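Local coordinates for protein mevalonate kinase, putative (Leishmania major, PDB 2HFS) that probably phosphorylates (R)-mevalonate with ATP to give (R)-5-phosphomevalonate, an early step of isoprenoid and sterol biosynthesis, at residues Glu138-Ala143 with Ala157-Ala162; Ser117-Phe122 with Val145-Tyr150. All blocks are in the same frame, centred on the assembly; numbering follows the deposited sequence.

Contact 1 of 2, residues Glu138-Ala143 with Ala157-Ala162; sequences EVNLSA and ADNTAA
Two helices of the GHMP kinase N-terminal region meet here through the side chain of Asn140, which engages Asn159 and Thr160. The short segments run roughly antiparallel, at 143° between their directions, with axes 8.9 Å apart. The amide of Asn140 uses both its ends. Asn159 ND2 donates to Asn140 OD1 at 2.8 Å in a nearly straight bond. The acceptor lies close to the amide plane of Asn159, but the donor sits 46° above the carbonyl plane of Asn140. The two side chains cross at about a right angle. At the other end, Asn140 ND2 donates a hydrogen bond to Thr160 OG1, 3.1 Å away and near the amide plane of Asn140. One bond at each end of this amide sets its rotation. Thr160 OG1 in turn bonds Gly156 O, one turn back in the chain, so this hydroxyl both accepts and donates. The first torsion of Asn140 (chi1 -163°) carries its amide across to helix 157-164. That helix belongs to the N-terminal half of the GHMP fold, and its Asp158 forms a salt bridge with Lys21. Thr163 OG1 also lies near Asn140 OD1, at best a weak bond. Further along helix 136-146, Ala143 CB rests on Asn159 CB at 3.6 Å. This is where the backbones come nearest, with Ala143 CA 5.8 Å from Asn159 CA.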
loop_
_atom_site.group_PDB
_atom_site.type_symbol
_atom_site.label_atom_id
_atom_site.label_comp_id
_atom_site.label_asym_id
_atom_site.label_seq_id
_atom_site.Cartn_x
_atom_site.Cartn_y
_atom_site.Cartn_z
ATOM N N GLU A 138 16.871 3.642 -7.546
ATOM C CA GLU A 138 16.547 3.687 -8.973
ATOM C C GLU A 138 15.216 2.999 -9.313
ATOM O O GLU A 138 14.394 3.533 -10.087
ATOM C CB GLU A 138 17.725 3.117 -9.791
ATOM C CG GLU A 138 18.797 4.159 -10.117
ATOM C CD GLU A 138 20.164 3.596 -10.492
ATOM O OE1 GLU A 138 20.335 2.356 -10.654
ATOM O OE2 GLU A 138 21.107 4.419 -10.607
ATOM N N VAL A 139 14.987 1.824 -8.727
ATOM C CA VAL A 139 13.698 1.122 -8.865
ATOM C C VAL A 139 12.541 1.981 -8.334
ATOM O O VAL A 139 11.511 2.134 -9.007
ATOM C CB VAL A 139 13.724 -0.250 -8.118
ATOM C CG1 VAL A 139 12.336 -0.887 -8.105
ATOM C CG2 VAL A 139 14.724 -1.181 -8.789
ATOM N N ASN A 140 12.728 2.539 -7.138
ATOM C CA ASN A 140 11.727 3.394 -6.484
ATOM C C ASN A 140 11.324 4.626 -7.307
ATOM O O ASN A 140 10.143 4.937 -7.411
ATOM C CB ASN A 140 12.183 3.781 -5.069
ATOM C CG ASN A 140 11.047 4.294 -4.195
ATOM O OD1 ASN A 140 9.883 3.912 -4.361
ATOM N ND2 ASN A 140 11.389 5.153 -3.240
ATOM N N LEU A 141 12.314 5.274 -7.927
ATOM C CA LEU A 141 12.096 6.373 -8.857
ATOM C C LEU A 141 11.356 5.947 -10.109
ATOM O O LEU A 141 10.490 6.673 -10.608
ATOM C CB LEU A 141 13.426 7.000 -9.284
ATOM C CG LEU A 141 13.221 8.292 -10.085
ATOM C CD1 LEU A 141 12.869 9.402 -9.116
ATOM C CD2 LEU A 141 14.460 8.617 -10.886
ATOM N N SER A 142 11.717 4.780 -10.629
ATOM C CA SER A 142 11.068 4.256 -11.818
ATOM C C SER A 142 9.594 4.002 -11.485
ATOM O O SER A 142 8.720 4.353 -12.278
ATOM C CB SER A 142 11.758 2.969 -12.273
ATOM O OG SER A 142 11.224 2.519 -13.501
ATOM N N ALA A 143 9.341 3.402 -10.316
ATOM C CA ALA A 143 7.975 3.134 -9.855
ATOM C C ALA A 143 7.244 4.459 -9.700
ATOM O O ALA A 143 6.117 4.619 -10.157
ATOM C CB ALA A 143 7.980 2.350 -8.551
ATOM N N ALA A 157 4.598 7.138 -0.885
ATOM C CA ALA A 157 4.535 6.073 0.121
ATOM C C ALA A 157 4.236 4.703 -0.460
ATOM O O ALA A 157 4.699 3.701 0.076
ATOM C CB ALA A 157 3.555 6.407 1.250
ATOM N N ASP A 158 3.478 4.650 -1.553
ATOM C CA ASP A 158 3.123 3.349 -2.118
ATOM C C ASP A 158 4.326 2.699 -2.805
ATOM O O ASP A 158 4.638 1.545 -2.530
ATOM C CB ASP A 158 1.936 3.449 -3.077
ATOM C CG ASP A 158 0.631 3.775 -2.374
ATOM O OD1 ASP A 158 0.635 4.145 -1.159
ATOM O OD2 ASP A 158 -0.465 3.695 -2.979
ATOM N N ASN A 159 4.999 3.447 -3.682
ATOM C CA ASN A 159 6.200 2.939 -4.342
ATOM C C ASN A 159 7.321 2.629 -3.365
ATOM O O ASN A 159 8.036 1.641 -3.528
ATOM C CB ASN A 159 6.694 3.829 -5.494
ATOM C CG ASN A 159 6.733 5.303 -5.149
ATOM O OD1 ASN A 159 5.724 6.017 -5.283
ATOM N ND2 ASN A 159 7.912 5.792 -4.765
ATOM N N THR A 160 7.463 3.456 -2.338
ATOM C CA THR A 160 8.551 3.250 -1.397
ATOM C C THR A 160 8.316 1.953 -0.595
ATOM O O THR A 160 9.234 1.147 -0.407
ATOM C CB THR A 160 8.716 4.495 -0.484
ATOM O OG1 THR A 160 9.075 5.639 -1.285
ATOM C CG2 THR A 160 9.929 4.327 0.421
ATOM N N ALA A 161 7.085 1.729 -0.135
ATOM C CA ALA A 161 6.751 0.479 0.547
ATOM C C ALA A 161 6.912 -0.727 -0.392
ATOM O O ALA A 161 7.450 -1.770 -0.009
ATOM C CB ALA A 161 5.297 0.531 1.067
ATOM N N ALA A 162 6.422 -0.585 -1.618
ATOM C CA ALA A 162 6.527 -1.658 -2.604
ATOM C C ALA A 162 7.989 -2.022 -2.951
ATOM O O ALA A 162 8.315 -3.197 -3.162
ATOM C CB ALA A 162 5.726 -1.293 -3.857
#

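Contact 2 of 2, residues Ser117-Phe122 with Val145-Tyr150; sequences SDVVAF and VGEGGY
Asp118 makes the first contact on helix 114-130, reaching toward Tyr150. Its CG lies anti to the backbone N (chi1 -178°), which sends the carboxylate off the helix. Asp118 OD2 is 3.0 Å from Tyr150 OH, within hydrogen-bonding distance. The oxygen approaches at the edge of the phenol, near the ring plane. The carboxylate itself is turned 68° from that ring. The firmer partners of the Asp118 carboxylate come from helix 70-88: Gln78 NE2 bonds OD2 and His82 NE2 bonds OD1. The buried carboxylate is thus gripped on both oxygens. Tyr150 also packs on Glu77, Gln78 and Ala81, so the same helix backs its ring. Helix 114-130 follows the glycine-rich loop that binds nucleotide phosphates in GHMP kinases, and its flank is closed here by the end of helix 136-146 and the turns after it. Val119 comes next and brings the apolar part. Its two methyls divide the work. Val119 CG1 lies 4.1 Å from Gly146 C, over bare backbone. Since Gly146 has no side chain, the chains come close, with Val119 CA 6.1 Å from Gly146 CA. Val119 CG2 meets Glu147 CG at 3.9 Å, touching the aliphatic part of the glutamate. Glu147 is bent at its second torsion (chi2 -74°), and its OE2 bonds Ser115 OG, back near the start of helix 114-130.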
loop_
_atom_site.group_PDB
_atom_site.type_symbol
_atom_site.label_atom_id
_atom_site.label_comp_id
_atom_site.label_asym_id
_atom_site.label_seq_id
_atom_site.Cartn_x
_atom_site.Cartn_y
_atom_site.Cartn_z
ATOM N N SER A 117 2.886 -1.754 -6.553
ATOM C CA SER A 117 3.468 -3.121 -6.571
ATOM C C SER A 117 3.685 -3.578 -7.998
ATOM O O SER A 117 4.709 -4.213 -8.300
ATOM C CB SER A 117 2.596 -4.146 -5.832
ATOM O OG SER A 117 2.001 -3.593 -4.662
ATOM N N ASP A 118 2.716 -3.233 -8.851
ATOM C CA ASP A 118 2.775 -3.469 -10.307
ATOM C C ASP A 118 4.006 -2.800 -10.918
ATOM O O ASP A 118 4.882 -3.501 -11.464
ATOM C CB ASP A 118 1.465 -2.984 -10.940
ATOM C CG ASP A 118 1.379 -3.213 -12.456
ATOM O OD1 ASP A 118 2.324 -3.741 -13.085
ATOM O OD2 ASP A 118 0.362 -2.889 -13.091
ATOM N N VAL A 119 4.101 -1.469 -10.817
ATOM C CA VAL A 119 5.229 -0.764 -11.450
ATOM C C VAL A 119 6.563 -1.102 -10.794
ATOM O O VAL A 119 7.580 -1.088 -11.468
ATOM C CB VAL A 119 5.050 0.780 -11.615
ATOM C CG1 VAL A 119 3.997 1.085 -12.685
ATOM C CG2 VAL A 119 4.690 1.481 -10.286
ATOM N N VAL A 120 6.558 -1.451 -9.503
ATOM C CA VAL A 120 7.813 -1.862 -8.873
ATOM C C VAL A 120 8.293 -3.179 -9.481
ATOM O O VAL A 120 9.430 -3.273 -9.956
ATOM C CB VAL A 120 7.715 -1.943 -7.335
ATOM C CG1 VAL A 120 8.905 -2.681 -6.743
ATOM C CG2 VAL A 120 7.615 -0.520 -6.737
ATOM N N ALA A 121 7.414 -4.184 -9.498
ATOM C CA ALA A 121 7.769 -5.499 -10.038
ATOM C C ALA A 121 8.266 -5.381 -11.484
ATOM O O ALA A 121 9.291 -5.980 -11.858
ATOM C CB ALA A 121 6.566 -6.441 -9.948
ATOM N N PHE A 122 7.557 -4.583 -12.275
ATOM C CA PHE A 122 7.905 -4.304 -13.673
ATOM C C PHE A 122 9.308 -3.691 -13.823
ATOM O O PHE A 122 10.102 -4.165 -14.635
ATOM C CB PHE A 122 6.821 -3.384 -14.280
ATOM C CG PHE A 122 6.947 -3.165 -15.771
ATOM C CD1 PHE A 122 7.404 -4.167 -16.616
ATOM C CD2 PHE A 122 6.597 -1.927 -16.317
ATOM C CE1 PHE A 122 7.508 -3.940 -18.018
ATOM C CE2 PHE A 122 6.688 -1.689 -17.701
ATOM C CZ PHE A 122 7.138 -2.697 -18.549
ATOM N N VAL A 145 7.701 7.250 -11.217
ATOM C CA VAL A 145 7.393 7.840 -12.518
ATOM C C VAL A 145 6.173 7.104 -13.076
ATOM O O VAL A 145 5.228 7.726 -13.562
ATOM C CB VAL A 145 8.617 7.761 -13.482
ATOM C CG1 VAL A 145 8.193 7.865 -14.951
ATOM C CG2 VAL A 145 9.672 8.809 -13.113
ATOM N N GLY A 146 6.181 5.779 -12.952
ATOM C CA GLY A 146 5.132 4.974 -13.557
ATOM C C GLY A 146 3.801 5.160 -12.871
ATOM O O GLY A 146 2.757 5.128 -13.522
ATOM N N GLU A 147 3.847 5.334 -11.547
ATOM C CA GLU A 147 2.663 5.626 -10.737
ATOM C C GLU A 147 1.955 6.886 -11.239
ATOM O O GLU A 147 0.781 7.124 -10.934
ATOM C CB GLU A 147 3.071 5.812 -9.277
ATOM C CG GLU A 147 3.164 4.525 -8.476
ATOM C CD GLU A 147 1.792 3.969 -8.141
ATOM O OE1 GLU A 147 1.349 4.133 -6.977
ATOM O OE2 GLU A 147 1.152 3.385 -9.047
ATOM N N GLY A 148 2.683 7.695 -12.003
ATOM C CA GLY A 148 2.102 8.857 -12.682
ATOM C C GLY A 148 1.029 8.491 -13.697
ATOM O O GLY A 148 0.252 9.345 -14.102
ATOM N N GLY A 149 0.995 7.224 -14.121
ATOM C CA GLY A 149 0.003 6.741 -15.090
ATOM C C GLY A 149 -1.335 6.336 -14.486
ATOM O O GLY A 149 -2.345 6.240 -15.191
ATOM N N TYR A 150 -1.336 6.073 -13.183
ATOM C CA TYR A 150 -2.570 5.827 -12.430
ATOM C C TYR A 150 -3.100 7.132 -11.824
ATOM O O TYR A 150 -2.333 8.088 -11.620
ATOM C CB TYR A 150 -2.336 4.796 -11.324
ATOM C CG TYR A 150 -2.134 3.374 -11.795
ATOM C CD1 TYR A 150 -0.861 2.883 -12.070
ATOM C CD2 TYR A 150 -3.220 2.507 -11.940
ATOM C CE1 TYR A 150 -0.675 1.560 -12.496
ATOM C CE2 TYR A 150 -3.041 1.184 -12.372
ATOM C CZ TYR A 150 -1.766 0.725 -12.652
ATOM O OH TYR A 150 -1.574 -0.587 -13.055
#

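Overall arrangement
Both contacts are buried, and their centres lie about 8 Å apart. Both use helix 136-146. Contact 1 ties it to helix 157-164, while contact 2 ties its end and the following turns to helix 114-130. Their segments alternate along the chain. The chemistry differs. Contact 1 is centred on neutral amide and hydroxyl groups beside one alanine. Contact 2 pairs valine packing on a glycine with a carboxylate held largely by helix 70-88. The two join at Ala143, whose CB lies 3.4 Å from Val120 CG2. That same Val120 methyl also packs on Ala162 CB at 3.5 Å, so helix 114-130 touches both helices of contact 1.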